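Local coordinates for DyP2 (PDB 4G2C), which is a multifunctional haem-containing dye peroxidase from a lignin-reactive bacterium, which probably uses hydrogen peroxide to oxidise dyes and other substrates, at residues L204-A207 with G211-H214. Residues are numbered along the deposited sequence; the frame is centred on the assembly and turned at random.
With HEM (protoporphyrin IX containing Fe), chain C.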
ATOM      1  N   LEU A 204     -12.987  -5.277  -0.585  1.00 30.82           N
ATOM      2  CA  LEU A 204     -14.037  -5.046  -1.576  1.00 27.61           C
ATOM      3  C   LEU A 204     -13.637  -5.597  -2.937  1.00 27.24           C
ATOM      4  O   LEU A 204     -12.479  -5.503  -3.343  1.00 27.40           O
ATOM      5  CB  LEU A 204     -14.291  -3.551  -1.760  1.00 28.12           C
ATOM      6  CG  LEU A 204     -14.589  -2.623  -0.588  1.00 30.00           C
ATOM      7  CD1 LEU A 204     -14.616  -1.175  -1.105  1.00 23.06           C
ATOM      8  CD2 LEU A 204     -15.908  -3.000   0.062  1.00 31.66           C
ATOM      9  N   ALA A 205     -14.600  -6.139  -3.658  1.00 25.02           N
ATOM     10  CA  ALA A 205     -14.339  -6.643  -5.002  1.00 28.79           C
ATOM     11  C   ALA A 205     -15.411  -6.174  -5.983  1.00 25.55           C
ATOM     12  O   ALA A 205     -16.551  -5.911  -5.588  1.00 25.57           O
ATOM     13  CB  ALA A 205     -14.261  -8.179  -4.995  1.00 25.90           C
ATOM     14  N   ASN A 206     -15.044  -6.065  -7.256  1.00 25.41           N
ATOM     15  CA  ASN A 206     -16.038  -5.820  -8.299  1.00 27.85           C
ATOM     16  C   ASN A 206     -16.527  -7.127  -8.961  1.00 29.84           C
ATOM     17  O   ASN A 206     -16.094  -8.238  -8.594  1.00 24.48           O
ATOM     18  CB  ASN A 206     -15.551  -4.779  -9.338  1.00 24.56           C
ATOM     19  CG  ASN A 206     -14.389  -5.279 -10.194  1.00 24.52           C
ATOM     20  OD1 ASN A 206     -14.091  -6.474 -10.240  1.00 30.89           O
ATOM     21  ND2 ASN A 206     -13.719  -4.351 -10.865  1.00 20.23           N
ATOM     22  N   ALA A 207     -17.440  -6.983  -9.919  1.00 29.46           N
ATOM     23  CA  ALA A 207     -18.073  -8.139 -10.568  1.00 35.28           C
ATOM     24  C   ALA A 207     -17.060  -9.000 -11.322  1.00 34.31           C
ATOM     25  O   ALA A 207     -17.289 -10.188 -11.555  1.00 33.19           O
ATOM     26  CB  ALA A 207     -19.196  -7.670 -11.508  1.00 29.78           C
ATOM     27  N   GLY A 211     -10.114  -6.730  -6.641  1.00 23.27           N
ATOM     28  CA  GLY A 211     -10.228  -5.889  -5.458  1.00 21.32           C
ATOM     29  C   GLY A 211     -10.298  -4.408  -5.788  1.00 22.80           C
ATOM     30  O   GLY A 211      -9.600  -3.936  -6.678  1.00 23.42           O
ATOM     31  N   ILE A 212     -11.128  -3.663  -5.068  1.00 21.59           N
ATOM     32  CA  ILE A 212     -11.261  -2.222  -5.323  1.00 25.88           C
ATOM     33  C   ILE A 212     -11.195  -1.396  -4.050  1.00 23.94           C
ATOM     34  O   ILE A 212     -11.358  -1.929  -2.952  1.00 23.81           O
ATOM     35  CB  ILE A 212     -12.599  -1.893  -5.974  1.00 23.54           C
ATOM     36  CG1 ILE A 212     -13.746  -2.292  -5.027  1.00 24.71           C
ATOM     37  CG2 ILE A 212     -12.700  -2.572  -7.334  1.00 21.80           C
ATOM     38  CD1 ILE A 212     -15.143  -1.912  -5.545  1.00 24.67           C
ATOM     39  N   GLU A 213     -10.956  -0.094  -4.194  1.00 21.02           N
ATOM     40  CA  GLU A 213     -11.073   0.808  -3.043  1.00 26.12           C
ATOM     41  C   GLU A 213     -12.397   1.577  -3.117  1.00 22.41           C
ATOM     42  O   GLU A 213     -13.159   1.408  -4.069  1.00 23.15           O
ATOM     43  CB  GLU A 213      -9.871   1.741  -2.924  1.00 21.15           C
ATOM     44  CG  GLU A 213      -9.569   2.504  -4.194  1.00 21.58           C
ATOM     45  CD  GLU A 213     -10.678   3.469  -4.561  1.00 25.00           C
ATOM     46  OE1 GLU A 213     -11.181   3.384  -5.704  1.00 23.32           O
ATOM     47  OE2 GLU A 213     -11.045   4.315  -3.702  1.00 28.07           O
ATOM     48  N   HIS A 214     -12.676   2.411  -2.123  1.00 23.16           N
ATOM     49  CA  HIS A 214     -14.025   2.980  -1.997  1.00 23.73           C
ATOM     50  C   HIS A 214     -14.484   3.900  -3.126  1.00 24.98           C
ATOM     51  O   HIS A 214     -15.680   4.040  -3.349  1.00 24.07           O
ATOM     52  CB  HIS A 214     -14.256   3.588  -0.611  1.00 22.19           C
ATOM     53  CG  HIS A 214     -14.509   2.549   0.443  1.00 24.97           C
ATOM     54  ND1 HIS A 214     -15.681   1.824   0.503  1.00 27.63           N
ATOM     55  CD2 HIS A 214     -13.723   2.076   1.441  1.00 23.55           C
ATOM     56  CE1 HIS A 214     -15.615   0.960   1.502  1.00 29.06           C
ATOM     57  NE2 HIS A 214     -14.434   1.090   2.086  1.00 30.15           N
TER
HETATM   58  CHA HEM C 501      -1.997   2.473  -7.331  1.00 22.15           C
HETATM   59  CHB HEM C 501      -5.879   4.291  -5.040  1.00 20.71           C
HETATM   60  CHC HEM C 501      -3.091   5.740  -1.336  1.00 21.54           C
HETATM   61  CHD HEM C 501       0.821   4.644  -3.968  1.00 18.68           C
HETATM   62  C1A HEM C 501      -3.292   2.821  -7.030  1.00 21.21           C
HETATM   63  C2A HEM C 501      -4.450   2.519  -7.845  1.00 21.68           C
HETATM   64  C3A HEM C 501      -5.516   3.018  -7.205  1.00 19.59           C
HETATM   65  C4A HEM C 501      -5.072   3.647  -5.973  1.00 21.42           C
HETATM   66  CMA HEM C 501      -6.977   2.948  -7.679  1.00 20.23           C
HETATM   67  CAA HEM C 501      -4.418   1.752  -9.197  1.00 17.30           C
HETATM   68  CBA HEM C 501      -4.435   0.244  -8.927  1.00 21.83           C
HETATM   69  CGA HEM C 501      -3.048  -0.305  -8.684  1.00 24.10           C
HETATM   70  O1A HEM C 501      -2.145  -0.107  -9.519  1.00 23.82           O
HETATM   71  O2A HEM C 501      -2.822  -0.958  -7.644  1.00 28.37           O
HETATM   72  C1B HEM C 501      -5.488   4.857  -3.836  1.00 22.81           C
HETATM   73  C2B HEM C 501      -6.338   5.481  -2.823  1.00 22.40           C
HETATM   74  C3B HEM C 501      -5.546   5.874  -1.804  1.00 22.78           C
HETATM   75  C4B HEM C 501      -4.189   5.502  -2.121  1.00 21.09           C
HETATM   76  CMB HEM C 501      -7.872   5.668  -2.940  1.00 20.91           C
HETATM   77  CAB HEM C 501      -5.929   6.567  -0.478  1.00 21.85           C
HETATM   78  CBB HEM C 501      -7.179   6.512  -0.010  1.00 18.85           C
HETATM   79  C1C HEM C 501      -1.785   5.640  -1.763  1.00 23.66           C
HETATM   80  C2C HEM C 501      -0.620   6.169  -1.072  1.00 24.26           C
HETATM   81  C3C HEM C 501       0.462   5.845  -1.800  1.00 20.73           C
HETATM   82  C4C HEM C 501       0.010   5.114  -2.967  1.00 19.66           C
HETATM   83  CMC HEM C 501      -0.634   6.930   0.285  1.00 18.99           C
HETATM   84  CAC HEM C 501       1.938   6.211  -1.510  1.00 17.92           C
HETATM   85  CBC HEM C 501       2.259   7.234  -0.702  1.00 19.74           C
HETATM   86  C1D HEM C 501       0.434   3.917  -5.073  1.00 22.96           C
HETATM   87  C2D HEM C 501       1.350   3.254  -5.962  1.00 22.93           C
HETATM   88  C3D HEM C 501       0.455   2.572  -6.986  1.00 24.59           C
HETATM   89  C4D HEM C 501      -0.892   2.898  -6.637  1.00 22.17           C
HETATM   90  CMD HEM C 501       2.885   3.234  -5.871  1.00 20.06           C
HETATM   91  CAD HEM C 501       0.875   1.744  -8.184  1.00 23.25           C
HETATM   92  CBD HEM C 501       1.358   2.766  -9.192  1.00 21.30           C
HETATM   93  CGD HEM C 501       1.916   1.945 -10.320  1.00 24.06           C
HETATM   94  O1D HEM C 501       2.829   1.121 -10.049  1.00 18.78           O
HETATM   95  O2D HEM C 501       1.403   2.094 -11.461  1.00 25.23           O
HETATM   96  NA  HEM C 501      -3.702   3.494  -5.903  1.00 16.48           N
HETATM   97  NB  HEM C 501      -4.191   4.891  -3.360  1.00 24.81           N
HETATM   98  NC  HEM C 501      -1.362   5.003  -2.919  1.00 20.42           N
HETATM   99  ND  HEM C 501      -0.867   3.682  -5.506  1.00 20.39           N
HETATM  100 FE   HEM C 501      -2.595   4.446  -4.501  1.00 20.00          FE
HETATM  101  O   HOH W   1     -10.650  -3.711  -1.040  1.00 24.03           O
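Leu204 and Ile212 face one another where an antiparallel beta hairpin splays open, a worked example of water joining two strands that part. The hairpin, made of strands 193-205 and 211-212, lies at one edge of an antiparallel sheet. One backbone bond is direct: Ile212 N donates to Leu204 O at 2.9 Å, from above the carbonyl plane. Leu204 N and Ile212 O stand 4.4 Å apart, too far for a direct bond, and water 1 spans them, accepting from Leu204 N (2.8 Å) and lying 2.7 Å from Ile212 O. The same Leu204 O also receives a CA-H...O contact from Gly211.

Apolar contact is concentrated on one face of the hairpin. Ile212 CG1 sits between its own backbone N and carbonyl carbon (chi1 62°), which brings it to 3.5 Å from Leu204 CB, while its CG2 branch reaches the amide end of Asn206. Cutting Ile212 back to alanine removes both branches and is likely to open a gap against Leu204 CB and take this apolar neighbour from the Asn206 amide, though Asn206 OD1 would still accept from Asp210 N.

Beyond the hairpin the chain enters the haem pocket, where Glu213 OE2, held by Phe215 N and Gln278, approaches HEM CMB, a methyl carbon, at 3.5 Å. The last contact is CH-pi: Leu204 CD1 lies over one face of the His214 imidazole, 3.7 Å from its centroid and displaced toward the CE1-ND1 rim.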